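Fervidolysin (Fervidobacterium pennivorans, PDB 1R6V) degrades keratin into peptides as a calcium-binding, subtilisin-like serine protease, which lets the bacterium grow on native feathers. Local coordinates at residues A280-M285 against R489-D494; W255-G260 against M285-V290. The protein carries 1 engineered substitution. All coordinates share one frame; numbering follows the deposited sequence.

Helix 275-286 of the subtilisin-like catalytic domain takes part in both contacts, whose centres lie 11 Å apart and which have Met-285 in common. In contact 2 the end of this helix and the turn after it pack on the end of helix 246-258; in contact 1 another flank of the same helix meets strand 487-494 of a beta-sandwich domain. Along the chain the segments run 255-260, 280-285, 285-290 and, some 200 residues later, 489-494. A contact within the catalytic domain thus adjoins one between domains, and Tyr-283 OH bonds directly to Asp-258 OD1 between them. Both lie away from the annotated catalytic and calcium sites.

Contact 1: residues A280-M285 against R489-D494; sequences AFDYAM and RFPHID
The carbonyl O of Met-285 is gripped twice: it accepts a hydrogen bond of 2.7 Å from the O of water 1 and another from Gly-288 N, in the turn that ends the helix. The same water takes a weak bond of 3.3 Å from NE2 of His-492. No direct hydrogen bond joins the two segments; this water bridges them, weakly on the histidine side. A histidine can offer an N-H through water while its other ring nitrogen, ND1, bonds to the backbone N of Trp-404.

The rest is packing round Pro-491. Its CG meets Met-285 CE at 3.6 Å and Asp-282 OD1 at 3.4 Å, both side chains crossing the proline at about a right angle. Met-285 is bent at its last torsion (chi3 -78°), which carries its methyl to the proline ring; a flexible thioether suits a buried seam between domains. Asp-282 lays one oxygen against the ring, whereas its OD2 forms a salt bridge with Lys-278, whose NZ also bonds to Arg-489 O. That lysine therefore ties helix to strand beside the apolar patch.

Strand 487-494, at the border of its sheet beside strand 446-455, faces helix 275-286 with Pro-491, while Phe-490, on the opposite side of the strand, packs on Val-468 and Met-470 of strand 466-471; another flank of the helix, with Ala-280 and Ala-284, packs on helix 246-258.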
loop_
_atom_site.group_PDB
_atom_site.type_symbol
_atom_site.label_atom_id
_atom_site.label_comp_id
_atom_site.label_asym_id
_atom_site.label_seq_id
_atom_site.Cartn_x
_atom_site.Cartn_y
_atom_site.Cartn_z
ATOM N N ALA A 280 -2.291 -6.180 -5.218
ATOM C CA ALA A 280 -2.190 -7.551 -4.749
ATOM C C ALA A 280 -3.149 -7.813 -3.579
ATOM O O ALA A 280 -3.802 -8.859 -3.516
ATOM C CB ALA A 280 -0.764 -7.840 -4.334
ATOM N N PHE A 281 -3.198 -6.881 -2.637
ATOM C CA PHE A 281 -4.102 -7.039 -1.512
ATOM C C PHE A 281 -5.545 -7.026 -1.969
ATOM O O PHE A 281 -6.357 -7.817 -1.477
ATOM C CB PHE A 281 -3.871 -5.944 -0.470
ATOM C CG PHE A 281 -2.957 -6.370 0.629
ATOM C CD1 PHE A 281 -1.616 -6.649 0.374
ATOM C CD2 PHE A 281 -3.452 -6.560 1.913
ATOM C CE1 PHE A 281 -0.764 -7.129 1.397
ATOM C CE2 PHE A 281 -2.616 -7.038 2.948
ATOM C CZ PHE A 281 -1.276 -7.321 2.686
ATOM N N ASP A 282 -5.861 -6.152 -2.919
ATOM C CA ASP A 282 -7.229 -6.057 -3.428
ATOM C C ASP A 282 -7.591 -7.304 -4.242
ATOM O O ASP A 282 -8.742 -7.735 -4.253
ATOM C CB ASP A 282 -7.394 -4.774 -4.258
ATOM C CG ASP A 282 -7.331 -3.504 -3.403
ATOM O OD1 ASP A 282 -7.305 -3.631 -2.150
ATOM O OD2 ASP A 282 -7.310 -2.390 -3.980
ATOM N N TYR A 283 -6.599 -7.879 -4.929
ATOM C CA TYR A 283 -6.798 -9.107 -5.702
ATOM C C TYR A 283 -7.195 -10.229 -4.742
ATOM O O TYR A 283 -8.143 -10.981 -4.967
ATOM C CB TYR A 283 -5.493 -9.512 -6.382
ATOM C CG TYR A 283 -5.534 -10.802 -7.180
ATOM C CD1 TYR A 283 -5.926 -10.800 -8.518
ATOM C CD2 TYR A 283 -5.106 -12.012 -6.619
ATOM C CE1 TYR A 283 -5.876 -11.969 -9.282
ATOM C CE2 TYR A 283 -5.054 -13.181 -7.370
ATOM C CZ TYR A 283 -5.439 -13.151 -8.701
ATOM O OH TYR A 283 -5.392 -14.294 -9.462
ATOM N N ALA A 284 -6.438 -10.356 -3.660
ATOM C CA ALA A 284 -6.745 -11.395 -2.709
ATOM C C ALA A 284 -8.151 -11.195 -2.111
ATOM O O ALA A 284 -8.936 -12.142 -2.030
ATOM C CB ALA A 284 -5.670 -11.406 -1.592
ATOM N N MET A 285 -8.474 -9.976 -1.695
ATOM C CA MET A 285 -9.788 -9.733 -1.084
ATOM C C MET A 285 -10.939 -9.942 -2.082
ATOM O O MET A 285 -12.026 -10.410 -1.703
ATOM C CB MET A 285 -9.837 -8.329 -0.449
ATOM C CG MET A 285 -8.918 -8.217 0.782
ATOM S SD MET A 285 -9.071 -6.703 1.801
ATOM C CE MET A 285 -8.128 -5.465 0.789
ATOM N N ARG A 489 -10.026 3.095 -4.463
ATOM C CA ARG A 489 -10.903 1.990 -4.090
ATOM C C ARG A 489 -10.757 1.618 -2.638
ATOM O O ARG A 489 -9.641 1.513 -2.128
ATOM C CB ARG A 489 -10.591 0.739 -4.928
ATOM C CG ARG A 489 -10.525 0.958 -6.426
ATOM C CD ARG A 489 -10.174 -0.348 -7.142
ATOM N NE ARG A 489 -11.299 -1.282 -7.160
ATOM C CZ ARG A 489 -11.356 -2.386 -7.905
ATOM N NH1 ARG A 489 -10.344 -2.713 -8.705
ATOM N NH2 ARG A 489 -12.434 -3.160 -7.862
ATOM N N PHE A 490 -11.897 1.382 -1.988
ATOM C CA PHE A 490 -11.926 1.008 -0.578
ATOM C C PHE A 490 -12.688 -0.305 -0.416
ATOM O O PHE A 490 -13.893 -0.292 -0.214
ATOM C CB PHE A 490 -12.630 2.106 0.233
ATOM C CG PHE A 490 -11.892 3.418 0.225
ATOM C CD1 PHE A 490 -12.042 4.317 -0.825
ATOM C CD2 PHE A 490 -11.024 3.733 1.261
ATOM C CE1 PHE A 490 -11.333 5.519 -0.846
ATOM C CE2 PHE A 490 -10.308 4.930 1.254
ATOM C CZ PHE A 490 -10.465 5.822 0.198
ATOM N N PRO A 491 -11.988 -1.446 -0.461
ATOM C CA PRO A 491 -12.689 -2.723 -0.316
ATOM C C PRO A 491 -12.983 -3.151 1.104
ATOM O O PRO A 491 -12.188 -2.929 2.020
ATOM C CB PRO A 491 -11.764 -3.717 -1.016
ATOM C CG PRO A 491 -10.399 -3.132 -0.798
ATOM C CD PRO A 491 -10.579 -1.634 -0.859
ATOM N N HIS A 492 -14.156 -3.750 1.267
ATOM C CA HIS A 492 -14.555 -4.305 2.545
ATOM C C HIS A 492 -14.412 -3.394 3.746
ATOM O O HIS A 492 -14.019 -3.838 4.809
ATOM C CB HIS A 492 -13.776 -5.604 2.739
ATOM C CG HIS A 492 -14.080 -6.609 1.677
ATOM N ND1 HIS A 492 -15.211 -7.395 1.714
ATOM C CD2 HIS A 492 -13.493 -6.848 0.480
ATOM C CE1 HIS A 492 -15.316 -8.065 0.579
ATOM N NE2 HIS A 492 -14.288 -7.748 -0.186
ATOM N N ILE A 493 -14.775 -2.128 3.566
ATOM C CA ILE A 493 -14.728 -1.164 4.648
ATOM C C ILE A 493 -16.114 -1.082 5.307
ATOM O O ILE A 493 -17.101 -1.619 4.797
ATOM C CB ILE A 493 -14.339 0.268 4.160
ATOM C CG1 ILE A 493 -15.381 0.816 3.179
ATOM C CG2 ILE A 493 -12.948 0.235 3.501
ATOM C CD1 ILE A 493 -15.267 2.348 2.979
ATOM N N ASP A 494 -16.167 -0.414 6.453
ATOM C CA ASP A 494 -17.428 -0.232 7.179
ATOM C C ASP A 494 -18.440 0.616 6.406
ATOM O O ASP A 494 -18.079 1.568 5.696
ATOM C CB ASP A 494 -17.219 0.536 8.499
ATOM C CG ASP A 494 -16.539 -0.269 9.569
ATOM O OD1 ASP A 494 -16.387 -1.501 9.411
ATOM O OD2 ASP A 494 -16.168 0.351 10.603
HETATM O O HOH W 1 -14.688 -10.622 -1.820
#

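Contact 2: residues W255-G260 against M285-V290; sequences WATDHG and MEHGVV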
loop_
_atom_site.group_PDB
_atom_site.type_symbol
_atom_site.label_atom_id
_atom_site.label_comp_id
_atom_site.label_asym_id
_atom_site.label_seq_id
_atom_site.Cartn_x
_atom_site.Cartn_y
_atom_site.Cartn_z
ATOM N N TRP A 255 0.036 -16.062 -5.808
ATOM C CA TRP A 255 0.190 -17.510 -5.800
ATOM C C TRP A 255 -0.683 -18.120 -4.698
ATOM O O TRP A 255 -1.419 -19.084 -4.926
ATOM C CB TRP A 255 1.652 -17.872 -5.531
ATOM C CG TRP A 255 2.010 -19.299 -5.785
ATOM C CD1 TRP A 255 2.519 -19.833 -6.945
ATOM C CD2 TRP A 255 1.926 -20.384 -4.848
ATOM N NE1 TRP A 255 2.760 -21.182 -6.778
ATOM C CE2 TRP A 255 2.404 -21.544 -5.503
ATOM C CE3 TRP A 255 1.490 -20.489 -3.516
ATOM C CZ2 TRP A 255 2.459 -22.796 -4.866
ATOM C CZ3 TRP A 255 1.544 -21.740 -2.882
ATOM C CH2 TRP A 255 2.024 -22.870 -3.560
ATOM N N ALA A 256 -0.606 -17.553 -3.498
ATOM C CA ALA A 256 -1.383 -18.076 -2.372
ATOM C C ALA A 256 -2.884 -18.016 -2.638
ATOM O O ALA A 256 -3.632 -18.942 -2.297
ATOM C CB ALA A 256 -1.053 -17.293 -1.100
ATOM N N THR A 257 -3.325 -16.907 -3.213
ATOM C CA THR A 257 -4.738 -16.732 -3.541
ATOM C C THR A 257 -5.168 -17.763 -4.582
ATOM O O THR A 257 -6.205 -18.422 -4.446
ATOM C CB THR A 257 -4.993 -15.331 -4.121
ATOM O OG1 THR A 257 -4.658 -14.343 -3.135
ATOM C CG2 THR A 257 -6.468 -15.167 -4.532
ATOM N N ASP A 258 -4.361 -17.883 -5.626
ATOM C CA ASP A 258 -4.649 -18.814 -6.712
ATOM C C ASP A 258 -4.626 -20.262 -6.259
ATOM O O ASP A 258 -5.281 -21.110 -6.867
ATOM C CB ASP A 258 -3.645 -18.649 -7.854
ATOM C CG ASP A 258 -3.860 -17.381 -8.648
ATOM O OD1 ASP A 258 -4.883 -16.690 -8.444
ATOM O OD2 ASP A 258 -2.993 -17.075 -9.490
ATOM N N HIS A 259 -3.865 -20.551 -5.206
ATOM C CA HIS A 259 -3.755 -21.903 -4.702
ATOM C C HIS A 259 -4.633 -22.199 -3.499
ATOM O O HIS A 259 -4.381 -23.152 -2.764
ATOM C CB HIS A 259 -2.288 -22.231 -4.403
ATOM C CG HIS A 259 -1.468 -22.435 -5.638
ATOM N ND1 HIS A 259 -1.064 -23.683 -6.061
ATOM C CD2 HIS A 259 -1.080 -21.568 -6.604
ATOM C CE1 HIS A 259 -0.471 -23.578 -7.237
ATOM N NE2 HIS A 259 -0.468 -22.304 -7.591
ATOM N N GLY A 260 -5.647 -21.367 -3.286
ATOM C CA GLY A 260 -6.590 -21.653 -2.226
ATOM C C GLY A 260 -6.522 -21.075 -0.829
ATOM O O GLY A 260 -7.390 -21.422 -0.021
ATOM N N MET A 285 -8.474 -9.976 -1.695
ATOM C CA MET A 285 -9.788 -9.733 -1.084
ATOM C C MET A 285 -10.939 -9.942 -2.082
ATOM O O MET A 285 -12.026 -10.410 -1.703
ATOM C CB MET A 285 -9.837 -8.329 -0.449
ATOM C CG MET A 285 -8.918 -8.217 0.782
ATOM S SD MET A 285 -9.071 -6.703 1.801
ATOM C CE MET A 285 -8.128 -5.465 0.789
ATOM N N GLU A 286 -10.689 -9.621 -3.346
ATOM C CA GLU A 286 -11.708 -9.804 -4.383
ATOM C C GLU A 286 -11.971 -11.291 -4.588
ATOM O O GLU A 286 -13.047 -11.685 -5.039
ATOM C CB GLU A 286 -11.268 -9.135 -5.693
ATOM C CG GLU A 286 -11.636 -7.655 -5.752
ATOM C CD GLU A 286 -10.983 -6.901 -6.900
ATOM O OE1 GLU A 286 -10.702 -7.524 -7.948
ATOM O OE2 GLU A 286 -10.767 -5.674 -6.752
ATOM N N HIS A 287 -10.986 -12.116 -4.255
ATOM C CA HIS A 287 -11.124 -13.559 -4.353
ATOM C C HIS A 287 -11.640 -14.115 -3.022
ATOM O O HIS A 287 -11.671 -15.326 -2.810
ATOM C CB HIS A 287 -9.784 -14.209 -4.728
ATOM C CG HIS A 287 -9.428 -14.057 -6.174
ATOM N ND1 HIS A 287 -9.739 -15.013 -7.119
ATOM C CD2 HIS A 287 -8.851 -13.036 -6.847
ATOM C CE1 HIS A 287 -9.370 -14.585 -8.312
ATOM N NE2 HIS A 287 -8.829 -13.388 -8.175
ATOM N N GLY A 288 -12.038 -13.207 -2.130
ATOM C CA GLY A 288 -12.587 -13.594 -0.841
ATOM C C GLY A 288 -11.602 -13.941 0.255
ATOM O O GLY A 288 -12.004 -14.527 1.257
ATOM N N VAL A 289 -10.331 -13.587 0.088
ATOM C CA VAL A 289 -9.340 -13.908 1.112
ATOM C C VAL A 289 -9.248 -12.790 2.134
ATOM O O VAL A 289 -9.215 -11.604 1.778
ATOM C CB VAL A 289 -7.923 -14.134 0.528
ATOM C CG1 VAL A 289 -7.970 -15.045 -0.709
ATOM C CG2 VAL A 289 -7.294 -12.825 0.219
ATOM N N VAL A 290 -9.190 -13.180 3.406
ATOM C CA VAL A 290 -9.096 -12.242 4.523
ATOM C C VAL A 290 -7.626 -11.948 4.750
ATOM O O VAL A 290 -6.812 -12.862 4.724
ATOM C CB VAL A 290 -9.710 -12.862 5.803
ATOM C CG1 VAL A 290 -9.476 -11.949 7.025
ATOM C CG2 VAL A 290 -11.207 -13.047 5.577
#
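Thr-257 and His-287 cross at about a right angle where two helices of the subtilisin-like alpha/beta fold end, each in a Schellman motif. The threonine methyl does the touching: its CG2 lies 3.5 Å from His-287 CB and 3.6 Å from CG, approaching the imidazole obliquely at its root. Tyr-283, which also touches Thr-257, meets the imidazole with its ring, the planes at about 45°.

Val-289, the residue after the turn, likewise stands across Thr-257 at about a right angle, and its CG1 comes to 4.1 Å from the same CG2. One methyl thus serves two partners of different character, a histidine that is otherwise exposed and a buried valine.

The branched threonine fits because its two arms have separate tasks. CG2 is anti to the backbone N and reaches the other segment, whereas OG1, beside the backbone N, turns back to bond Ile-253 O one turn earlier in its own helix. The hydroxyl is satisfied locally and can sit in an apolar seam with Ala-284 and Met-264.

Both chains leave their helices through glycine. Gly-260 and Gly-288 are the C-prime residues, with positive phi (96° and 82°), a conformation that glycine adopts readily. From these turns the chain enters neighbouring parallel strands, 263-269 and 290-294, so the helix ends are brought together on one face of the central sheet. Within the second turn, Gly-288 N bonds Met-285 O at 2.8 Å and Val-289 N bonds Ala-284 O at 2.9 Å.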